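Local coordinates for centrosomal protein 120 (Oreochromis niloticus, PDB 6EWH), which probably takes part in centriole assembly and in the formation of cilia, this chain being its second C2 domain, at residues H19-A24 and I93-Q98; L43-P48 and D167-L172; F62-L67 and E87-R92; A143-A148 and V174-R179. The protein carries 1 engineered substitution. All blocks are in the same frame, centred on the assembly; numbering follows the deposited sequence. Where two conformers were deposited one is given.

Contact 1. Residues H19-A24 and I93-Q98; sequences HQVGPA and IRSSKQ
Arg94 holds Gln20 and Ala24 with one terminal nitrogen: NH1 donates to Gln20 OE1 at 2.9 Å and to Ala24 O at 3.0 Å. Both acceptors lie at the edge of the guanidinium, near its plane. At Ala24 the bond falls on a carbonyl lone pair, whereas at Gln20 the donor is tilted from the plane of the amide, the two flat groups being turned 65° apart. The arginine chain runs extended from CG to NE, and its methylenes pass close to the same OE1. Gln20 itself bends at chi2 (73°), and its NE2 is held by the carbonyls of Gly22 and Cys27, which fixes the rotation of the amide. A leucine in place of Arg94 would probably leave Gln20 OE1 and the Ala24 carbonyl without this shared donor and let the loop after Val21 move more freely.

On the next residue, Ser95 OG donates to Val21 O at 2.7 Å from above the carbonyl plane. The backbones also pair directly, Arg94 N to His19 O at 2.8 Å and Val21 N to Arg94 O at 2.9 Å. The apolar part is small: Val21 CG2 meets Ile93 CG2 at 3.6 Å, and helix 97-105 packs on both residues through Ile99 and Leu100. Ser96 provides the N-cap of that helix. The pairing of strands 18-21 and 87-95 is the one parallel step in an otherwise antiparallel sheet of the C2 beta sandwich.

Contact 2. Residues L43-P48 and D167-L172; sequences LEQLVP and DLQPTL
Pro170 lays its ring against the branched end of Leu46, crossing it at a slant. Leu46 CG, set anti to the carbonyl carbon (chi1 -60°), is the atom that meets Pro170 CG, 3.8 Å away, and Leu46 CD1 comes within 3.9 Å of Pro170 CB. Leu46 also packs on Leu114 of strand 110-116. Leu43 adds a looser touch from one 3-10 turn earlier, its CD2 lying 4.2 Å from Pro170 CB. The turn is closed by Leu46 N donating to Leu43 O at 2.9 Å, which brings both leucines to bear on one proline.

Gln45, exposed beside them, runs extended beyond CG and crosses the proline ring at about a right angle. Its NE2 points to the Leu168 carbonyl, but the modelled separation is too short for the bond to be more than doubtful. A water lies between Gln45 OE1 and Asp167 OD1; its link to the glutamine is equally doubtful for the same reason.

The 3-10 turn at 43-46 thus meets the segment leading into strand 171-180 around Pro170, with apolar contacts from the leucines on the buried side and the exposed Gln45 along the margin, where the polar part is less certain.

Contact 3. Residues F62-L67 and E87-R92; sequences FYYSLL and ERASVR
Apolar contact is centred on Leu66 and Val91, with Ala89 CB next to the hydroxyl end of Tyr64. Leu66 CD2 sits about equally far from both methyls of Val91, 4.0 Å from CG1 and 4.0 Å from CG2, the two side chains crossing at a slant. Leu67 brings CD1 to 4.3 Å from Val91 CG2, coming from the turn that follows the strand, where its backbone takes left-handed helical angles. Tyr64 OH lies 3.3 Å from Ala89 CB, a close van der Waals approach made obliquely to the ring. Ile71, on the neighbouring strand 69-72, packs against Leu66 and Ala89.

No direct hydrogen bond joins the segments, because they belong to different sheets: strand 60-66 lies in the four-stranded antiparallel sheet and strand 87-95 in the mixed one. Their short axes run 9.4 Å apart and only 17° from parallel, the face-to-face stacking of a beta sandwich such as the C2 domain, with the side chains named here filling the space between the layers.

The polar link is indirect. Tyr64 has its CG in the crowded position between backbone N and carbonyl carbon (chi1 53°), and the side chain leaves the backbone toward the opposing strand. A water in the ring plane hydrogen-bonds Tyr64 OH at 2.6 Å and donates to Glu87 O at 2.9 Å, bridging the hydroxyl to the opposite backbone within the sandwich. Val35 and Ile112 pack on the tyrosine from either sheet.

Contact 4. Residues A143-A148 and V174-R179; sequences ATVESA and VAVTLR. Engineered in segment 143-148: Ser147 (natural residue Gly).
An antiparallel beta ladder at the margin of the mixed sheet joins Ala143-Ser147 to Val174-Leu178, strand 143-150 being the outermost strand there. Six backbone hydrogen bonds, in three reciprocal pairs, link Ala143 with Leu178, Val145 with Val176 and Ser147 with Val174. They are nearly straight: Ala143 N meets Leu178 O at 2.9 Å, and Val174 N meets Ser147 O at 3.0 Å. Between them lie the non-hydrogen-bonded pairs Thr144-Thr177 and Glu146-Ala175, where the chains come closer and alpha carbons touch carbonyls, as at Thr177 CA and Ala143 O, 3.1 Å apart.

One face of this ladder carries Ala143, Val145, Val174, Val176 and Leu178. Leu131 of helix 128-133 packs on Ala143, Val145, Val176 and Leu178, while Leu100 and Leu104 of helix 97-105 meet Leu178, so helices cover part of this face of the C2 sandwich. Ser147, an engineered residue in place of a natural glycine, puts its side chain on the same face.

On the other face Thr144 OG1 and Thr177 OG1 share a hydrogen bond of 2.6 Å, either being able to donate. With each OG1 anti to its own carbonyl carbon (chi1 -63° for Thr144), the two hydroxyls meet across the pair, and Thr144 CG2 closes to 3.3 Å from Thr177 OG1. A valine in place of Thr144 would probably leave the Thr177 hydroxyl without this mate, next to a methyl instead. Further along this face Glu146 CG lies 4.0 Å from Ala175 CB, and Thr144 CG2 approaches the same methyl at 4.2 Å.

All four contacts fall within one C2 domain and reach its mixed sheet. Contacts 1 and 2 lie at far ends of the sandwich, their centres 39 Å apart, while contacts 3 and 4 are nearer the middle, with centres 12 Å apart. Along the chain the segments of contacts 1 and 2 alternate, contact 3 is nested inside both, and contact 1 closes before contact 4 opens. Contact 3 shares strand 87-95 with contact 1, Ile93 packing on Leu67. Contact 4 continues from contact 2 along strand 171-180, Thr171 touching Ala148, and Leu172 of contact 2 meets Phe62 of contact 3. Contact 3 alone bridges strands of both sheets, so pairing within a sheet and stacking between sheets together close the domain.

Contact 1. Residues H19-A24 and I93-Q98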
# COMPACT_ATOMS: atom_id res chain seq x y z
N HIS A 19 8.87 8.68 12.72
CA HIS A 19 10.11 8.35 12.02
C HIS A 19 10.82 9.64 11.62
O HIS A 19 10.21 10.51 10.99
CB HIS A 19 9.79 7.53 10.76
CG HIS A 19 9.05 6.26 11.04
ND1 HIS A 19 7.71 6.24 11.38
CD2 HIS A 19 9.46 4.97 11.05
CE1 HIS A 19 7.33 4.99 11.58
NE2 HIS A 19 8.38 4.20 11.38
N GLN A 20 12.09 9.77 11.99
CA GLN A 20 12.89 10.92 11.59
C GLN A 20 13.56 10.65 10.25
O GLN A 20 14.21 9.61 10.07
CB GLN A 20 13.97 11.22 12.64
CG GLN A 20 14.92 12.36 12.26
CD GLN A 20 14.28 13.74 12.34
OE1 GLN A 20 13.56 14.04 13.29
NE2 GLN A 20 14.53 14.57 11.33
N VAL A 21 13.39 11.57 9.30
CA VAL A 21 14.03 11.51 8.00
C VAL A 21 14.83 12.79 7.80
O VAL A 21 14.26 13.89 7.74
CB VAL A 21 13.02 11.31 6.86
CG1 VAL A 21 13.75 11.26 5.51
CG2 VAL A 21 12.21 10.05 7.08
N GLY A 22 16.15 12.66 7.71
CA GLY A 22 17.02 13.80 7.61
C GLY A 22 17.54 14.20 8.98
O GLY A 22 17.06 13.73 10.01
N PRO A 23 18.55 15.08 9.00
CA PRO A 23 19.12 15.50 10.29
C PRO A 23 18.07 16.16 11.16
O PRO A 23 17.32 17.04 10.72
CB PRO A 23 20.24 16.47 9.89
CG PRO A 23 19.88 16.92 8.51
CD PRO A 23 19.16 15.77 7.86
N ALA A 24 18.01 15.73 12.43
CA ALA A 24 16.93 16.12 13.32
C ALA A 24 16.92 17.61 13.64
O ALA A 24 15.87 18.14 14.02
CB ALA A 24 16.98 15.30 14.61
N ILE A 93 6.01 11.15 10.20
CA ILE A 93 7.39 11.39 9.78
C ILE A 93 7.77 12.80 10.19
O ILE A 93 7.03 13.76 9.93
CB ILE A 93 7.55 11.20 8.26
CG1 ILE A 93 7.22 9.77 7.85
CG2 ILE A 93 8.98 11.53 7.83
CD1 ILE A 93 7.03 9.58 6.36
N ARG A 94 8.91 12.94 10.85
CA ARG A 94 9.48 14.24 11.17
C ARG A 94 10.62 14.48 10.18
O ARG A 94 11.56 13.69 10.12
CB ARG A 94 9.96 14.27 12.62
CG ARG A 94 10.40 15.65 13.13
CD ARG A 94 10.71 15.56 14.62
NE ARG A 94 11.11 16.84 15.20
CZ ARG A 94 12.35 17.32 15.18
NH1 ARG A 94 13.33 16.64 14.60
NH2 ARG A 94 12.60 18.50 15.75
N SER A 95 10.50 15.53 9.37
CA SER A 95 11.45 15.74 8.28
C SER A 95 11.32 17.17 7.79
O SER A 95 10.73 18.03 8.46
CB SER A 95 11.19 14.73 7.15
OG SER A 95 12.25 14.72 6.20
N SER A 96 11.88 17.45 6.62
CA SER A 96 11.56 18.66 5.89
C SER A 96 10.95 18.28 4.55
O SER A 96 11.15 17.16 4.06
CB SER A 96 12.79 19.55 5.67
OG SER A 96 13.60 19.04 4.62
N LYS A 97 10.20 19.22 3.97
CA LYS A 97 9.58 19.01 2.67
C LYS A 97 10.58 18.43 1.67
O LYS A 97 10.34 17.38 1.07
CB LYS A 97 9.06 20.34 2.13
CG LYS A 97 7.59 20.54 2.20
CD LYS A 97 7.15 21.55 1.14
CE LYS A 97 8.03 22.78 1.14
NZ LYS A 97 7.30 23.96 0.63
N GLN A 98 11.71 19.11 1.49
CA GLN A 98 12.65 18.71 0.46
C GLN A 98 13.26 17.35 0.76
O GLN A 98 13.41 16.53 -0.15
CB GLN A 98 13.75 19.75 0.32
CG GLN A 98 13.31 21.02 -0.33
CD GLN A 98 14.38 22.08 -0.30
OE1 GLN A 98 14.87 22.45 0.78
NE2 GLN A 98 14.76 22.59 -1.47

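Contact 2. Residues L43-P48 and D167-L172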
# COMPACT_ATOMS: atom_id res chain seq x y z
N LEU A 43 -10.63 -11.16 -7.53
CA LEU A 43 -9.60 -11.83 -6.74
C LEU A 43 -9.64 -13.35 -6.88
O LEU A 43 -8.62 -14.01 -6.63
CB LEU A 43 -9.73 -11.44 -5.26
CG LEU A 43 -9.60 -9.96 -4.94
CD1 LEU A 43 -9.62 -9.79 -3.42
CD2 LEU A 43 -8.32 -9.34 -5.54
N GLU A 44 -10.79 -13.91 -7.26
CA GLU A 44 -10.90 -15.36 -7.33
C GLU A 44 -9.95 -15.97 -8.35
O GLU A 44 -9.62 -17.16 -8.25
CB GLU A 44 -12.35 -15.78 -7.63
CG GLU A 44 -12.80 -15.49 -9.06
CD GLU A 44 -13.30 -14.07 -9.26
OE1 GLU A 44 -13.22 -13.26 -8.32
OE2 GLU A 44 -13.80 -13.78 -10.37
N GLN A 45 -9.47 -15.18 -9.32
CA GLN A 45 -8.49 -15.68 -10.27
C GLN A 45 -7.19 -16.10 -9.60
O GLN A 45 -6.42 -16.85 -10.19
CB GLN A 45 -8.15 -14.62 -11.31
CG GLN A 45 -9.30 -14.20 -12.18
CD GLN A 45 -8.85 -13.19 -13.20
OE1 GLN A 45 -7.66 -13.01 -13.43
NE2 GLN A 45 -9.81 -12.51 -13.83
N LEU A 46 -6.92 -15.59 -8.39
CA LEU A 46 -5.69 -15.89 -7.67
C LEU A 46 -5.77 -17.17 -6.85
O LEU A 46 -4.78 -17.54 -6.21
CB LEU A 46 -5.34 -14.71 -6.76
CG LEU A 46 -5.12 -13.40 -7.51
CD1 LEU A 46 -4.92 -12.25 -6.52
CD2 LEU A 46 -3.93 -13.50 -8.46
N VAL A 47 -6.91 -17.85 -6.84
CA VAL A 47 -7.07 -19.10 -6.11
C VAL A 47 -7.35 -20.20 -7.13
O VAL A 47 -8.33 -20.11 -7.88
CB VAL A 47 -8.19 -19.00 -5.06
CG1 VAL A 47 -8.46 -20.35 -4.42
CG2 VAL A 47 -7.78 -18.01 -3.99
N PRO A 48 -6.51 -21.24 -7.22
CA PRO A 48 -6.67 -22.21 -8.31
C PRO A 48 -7.91 -23.07 -8.19
O PRO A 48 -8.43 -23.53 -9.21
CB PRO A 48 -5.39 -23.07 -8.21
CG PRO A 48 -4.46 -22.30 -7.32
CD PRO A 48 -5.33 -21.52 -6.39
N ASP A 167 -9.72 -9.22 -20.67
CA ASP A 167 -9.00 -9.95 -19.63
C ASP A 167 -9.14 -9.15 -18.34
O ASP A 167 -8.23 -8.43 -17.92
CB ASP A 167 -7.54 -10.15 -20.04
CG ASP A 167 -6.80 -11.12 -19.14
OD1 ASP A 167 -7.42 -11.65 -18.18
OD2 ASP A 167 -5.60 -11.37 -19.39
N LEU A 168 -10.31 -9.25 -17.71
CA LEU A 168 -10.54 -8.63 -16.40
C LEU A 168 -9.65 -9.33 -15.38
O LEU A 168 -9.80 -10.53 -15.14
CB LEU A 168 -12.01 -8.74 -16.02
CG LEU A 168 -13.03 -8.14 -17.00
CD1 LEU A 168 -14.45 -8.35 -16.51
CD2 LEU A 168 -12.75 -6.67 -17.22
N GLN A 169 -8.71 -8.59 -14.79
CA GLN A 169 -7.71 -9.18 -13.92
C GLN A 169 -7.94 -8.77 -12.48
O GLN A 169 -8.72 -7.85 -12.19
CB GLN A 169 -6.29 -8.80 -14.40
CG GLN A 169 -5.70 -9.85 -15.36
CD GLN A 169 -4.17 -9.80 -15.52
OE1 GLN A 169 -3.43 -10.37 -14.71
NE2 GLN A 169 -3.71 -9.15 -16.58
N PRO A 170 -7.30 -9.46 -11.52
CA PRO A 170 -7.47 -9.08 -10.11
C PRO A 170 -6.94 -7.68 -9.88
O PRO A 170 -5.81 -7.34 -10.26
CB PRO A 170 -6.63 -10.11 -9.36
CG PRO A 170 -6.42 -11.21 -10.29
CD PRO A 170 -6.41 -10.62 -11.65
N THR A 171 -7.75 -6.86 -9.23
CA THR A 171 -7.49 -5.44 -9.12
C THR A 171 -7.70 -5.03 -7.66
O THR A 171 -8.63 -5.52 -7.01
CB THR A 171 -8.49 -4.72 -10.02
OG1 THR A 171 -8.31 -5.17 -11.37
CG2 THR A 171 -8.33 -3.24 -9.94
N LEU A 172 -6.84 -4.14 -7.18
CA LEU A 172 -6.94 -3.59 -5.83
C LEU A 172 -6.90 -2.08 -5.93
O LEU A 172 -5.93 -1.51 -6.44
CB LEU A 172 -5.76 -4.07 -4.98
CG LEU A 172 -5.77 -3.62 -3.51
CD1 LEU A 172 -6.98 -4.21 -2.82
CD2 LEU A 172 -4.50 -4.04 -2.82
O HOH W 1 -6.65 -12.88 -15.65

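Contact 3. Residues F62-L67 and E87-R92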
# COMPACT_ATOMS: atom_id res chain seq x y z
N PHE A 62 -4.76 -8.19 3.50
CA PHE A 62 -3.65 -7.57 2.80
C PHE A 62 -2.49 -7.31 3.74
O PHE A 62 -2.68 -6.98 4.92
CB PHE A 62 -4.09 -6.27 2.11
CG PHE A 62 -5.19 -6.49 1.11
CD1 PHE A 62 -4.91 -7.01 -0.14
CD2 PHE A 62 -6.50 -6.23 1.46
CE1 PHE A 62 -5.93 -7.25 -1.05
CE2 PHE A 62 -7.53 -6.46 0.56
CZ PHE A 62 -7.24 -6.97 -0.70
N TYR A 63 -1.27 -7.48 3.21
CA TYR A 63 -0.05 -7.21 3.95
C TYR A 63 0.83 -6.27 3.15
O TYR A 63 0.97 -6.43 1.93
CB TYR A 63 0.75 -8.50 4.23
CG TYR A 63 2.18 -8.19 4.58
CD1 TYR A 63 2.52 -7.79 5.87
CD2 TYR A 63 3.19 -8.24 3.62
CE1 TYR A 63 3.81 -7.46 6.20
CE2 TYR A 63 4.50 -7.90 3.95
CZ TYR A 63 4.80 -7.52 5.24
OH TYR A 63 6.08 -7.19 5.59
N TYR A 64 1.47 -5.33 3.83
CA TYR A 64 2.55 -4.58 3.22
C TYR A 64 3.46 -4.03 4.31
O TYR A 64 3.07 -3.92 5.47
CB TYR A 64 2.06 -3.45 2.32
CG TYR A 64 1.07 -2.51 2.95
CD1 TYR A 64 -0.29 -2.78 2.91
CD2 TYR A 64 1.49 -1.33 3.57
CE1 TYR A 64 -1.21 -1.90 3.48
CE2 TYR A 64 0.59 -0.45 4.12
CZ TYR A 64 -0.75 -0.74 4.08
OH TYR A 64 -1.66 0.13 4.65
N SER A 65 4.68 -3.70 3.90
CA SER A 65 5.66 -3.06 4.76
C SER A 65 5.72 -1.59 4.39
O SER A 65 6.03 -1.24 3.25
CB SER A 65 7.02 -3.72 4.54
OG SER A 65 7.99 -3.13 5.38
N LEU A 66 5.41 -0.72 5.36
CA LEU A 66 5.43 0.73 5.14
C LEU A 66 6.55 1.30 6.00
O LEU A 66 6.44 1.32 7.23
CB LEU A 66 4.08 1.35 5.49
CG LEU A 66 3.96 2.87 5.30
CD1 LEU A 66 4.15 3.28 3.86
CD2 LEU A 66 2.63 3.36 5.80
N LEU A 67 7.62 1.74 5.35
CA LEU A 67 8.83 2.23 6.02
C LEU A 67 9.28 1.28 7.14
O LEU A 67 9.57 1.70 8.26
CB LEU A 67 8.66 3.66 6.52
CG LEU A 67 8.35 4.72 5.46
CD1 LEU A 67 8.38 6.11 6.07
CD2 LEU A 67 9.29 4.62 4.28
N GLU A 87 -9.64 0.70 4.34
CA GLU A 87 -8.83 0.67 5.55
C GLU A 87 -7.50 1.37 5.30
O GLU A 87 -6.79 1.05 4.34
CB GLU A 87 -8.59 -0.78 5.99
CG GLU A 87 -7.74 -0.85 7.25
CD GLU A 87 -7.63 -2.24 7.80
OE1 GLU A 87 -8.29 -3.16 7.27
OE2 GLU A 87 -6.86 -2.42 8.78
N ARG A 88 -7.17 2.32 6.18
CA ARG A 88 -5.98 3.14 6.05
C ARG A 88 -4.99 2.76 7.14
O ARG A 88 -5.38 2.52 8.29
CB ARG A 88 -6.35 4.62 6.21
CG ARG A 88 -5.16 5.57 6.03
CD ARG A 88 -5.58 7.01 6.21
NE ARG A 88 -6.60 7.40 5.24
CZ ARG A 88 -7.80 7.84 5.57
NH1 ARG A 88 -8.66 8.15 4.62
NH2 ARG A 88 -8.15 7.98 6.85
N ALA A 89 -3.70 2.77 6.79
CA ALA A 89 -2.62 2.72 7.76
C ALA A 89 -1.74 3.92 7.50
O ALA A 89 -1.48 4.26 6.34
CB ALA A 89 -1.77 1.44 7.64
N SER A 90 -1.30 4.59 8.56
CA SER A 90 -0.53 5.83 8.45
C SER A 90 0.67 5.79 9.38
O SER A 90 0.59 5.24 10.47
CB SER A 90 -1.39 7.03 8.90
OG SER A 90 -2.62 7.12 8.19
N VAL A 91 1.77 6.42 8.96
CA VAL A 91 2.93 6.63 9.81
C VAL A 91 3.22 8.12 9.88
O VAL A 91 2.97 8.87 8.93
CB VAL A 91 4.17 5.86 9.31
CG1 VAL A 91 3.95 4.35 9.46
CG2 VAL A 91 4.51 6.22 7.86
N ARG A 92 3.77 8.55 11.01
CA ARG A 92 4.17 9.93 11.19
C ARG A 92 5.66 10.07 10.90
O ARG A 92 6.47 9.23 11.30
CB ARG A 92 3.88 10.40 12.62
CG ARG A 92 2.41 10.44 12.96
CD ARG A 92 2.21 10.81 14.44
NE ARG A 92 2.42 12.24 14.66
CZ ARG A 92 2.95 12.75 15.77
NH1 ARG A 92 3.36 11.96 16.75
NH2 ARG A 92 3.08 14.07 15.88
O HOH W 2 -4.23 -0.37 4.61

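Contact 4. Residues A143-A148 and V174-R179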
# COMPACT_ATOMS: atom_id res chain seq x y z
N ALA A 143 -0.99 15.41 -1.06
CA ALA A 143 -0.73 14.82 -2.37
C ALA A 143 -1.14 13.35 -2.33
O ALA A 143 -0.79 12.64 -1.39
CB ALA A 143 0.76 14.91 -2.71
N THR A 144 -1.86 12.90 -3.37
CA THR A 144 -2.39 11.54 -3.37
C THR A 144 -2.24 10.91 -4.75
O THR A 144 -2.51 11.54 -5.77
CB THR A 144 -3.88 11.52 -3.00
OG1 THR A 144 -4.05 12.01 -1.67
CG2 THR A 144 -4.45 10.10 -3.08
N VAL A 145 -1.80 9.65 -4.76
CA VAL A 145 -1.87 8.80 -5.94
C VAL A 145 -2.93 7.75 -5.65
O VAL A 145 -2.81 7.00 -4.68
CB VAL A 145 -0.53 8.13 -6.25
CG1 VAL A 145 -0.68 7.19 -7.43
CG2 VAL A 145 0.51 9.19 -6.57
N GLU A 146 -3.95 7.69 -6.49
CA GLU A 146 -5.04 6.75 -6.31
C GLU A 146 -5.21 6.01 -7.62
O GLU A 146 -5.29 6.65 -8.68
CB GLU A 146 -6.33 7.50 -5.97
CG GLU A 146 -7.46 6.63 -5.50
CD GLU A 146 -8.57 7.45 -4.86
OE1 GLU A 146 -8.68 8.65 -5.17
OE2 GLU A 146 -9.32 6.88 -4.04
N SER A 147 -5.23 4.69 -7.58
CA SER A 147 -5.36 3.94 -8.82
C SER A 147 -5.89 2.55 -8.52
O SER A 147 -5.96 2.10 -7.37
CB SER A 147 -4.03 3.88 -9.58
OG SER A 147 -4.24 3.45 -10.91
N ALA A 148 -6.25 1.86 -9.60
CA ALA A 148 -6.61 0.45 -9.55
C ALA A 148 -5.38 -0.32 -9.98
O ALA A 148 -4.96 -0.26 -11.14
CB ALA A 148 -7.79 0.19 -10.49
N VAL A 174 -6.05 1.30 -4.46
CA VAL A 174 -5.15 1.81 -3.42
C VAL A 174 -4.99 3.31 -3.57
O VAL A 174 -4.85 3.82 -4.69
CB VAL A 174 -3.77 1.14 -3.50
CG1 VAL A 174 -2.87 1.61 -2.36
CG2 VAL A 174 -3.90 -0.38 -3.48
N ALA A 175 -4.97 4.02 -2.45
CA ALA A 175 -4.59 5.42 -2.43
C ALA A 175 -3.42 5.59 -1.48
O ALA A 175 -3.48 5.14 -0.33
CB ALA A 175 -5.75 6.29 -1.95
N VAL A 176 -2.35 6.22 -1.95
CA VAL A 176 -1.22 6.59 -1.11
C VAL A 176 -1.18 8.11 -1.03
O VAL A 176 -1.29 8.79 -2.05
CB VAL A 176 0.11 6.01 -1.63
CG1 VAL A 176 0.09 4.49 -1.56
CG2 VAL A 176 0.41 6.50 -3.04
N THR A 177 -1.03 8.64 0.19
CA THR A 177 -1.12 10.08 0.40
C THR A 177 0.03 10.56 1.28
O THR A 177 0.43 9.88 2.23
CB THR A 177 -2.47 10.42 1.07
OG1 THR A 177 -3.53 10.17 0.14
CG2 THR A 177 -2.54 11.89 1.50
N LEU A 178 0.57 11.73 0.95
CA LEU A 178 1.53 12.42 1.80
C LEU A 178 0.98 13.80 2.12
O LEU A 178 0.49 14.49 1.23
CB LEU A 178 2.87 12.54 1.08
CG LEU A 178 3.97 13.29 1.85
CD1 LEU A 178 4.40 12.52 3.09
CD2 LEU A 178 5.15 13.59 0.96
N ARG A 179 1.04 14.20 3.39
CA ARG A 179 0.59 15.54 3.75
C ARG A 179 1.37 16.02 4.96
O ARG A 179 1.85 15.22 5.77
CB ARG A 179 -0.91 15.56 4.05
CG ARG A 179 -1.32 14.69 5.22
CD ARG A 179 -2.83 14.64 5.37
NE ARG A 179 -3.21 13.79 6.50
CZ ARG A 179 -3.18 14.18 7.77
NH1 ARG A 179 -2.78 15.40 8.10
NH2 ARG A 179 -3.54 13.33 8.73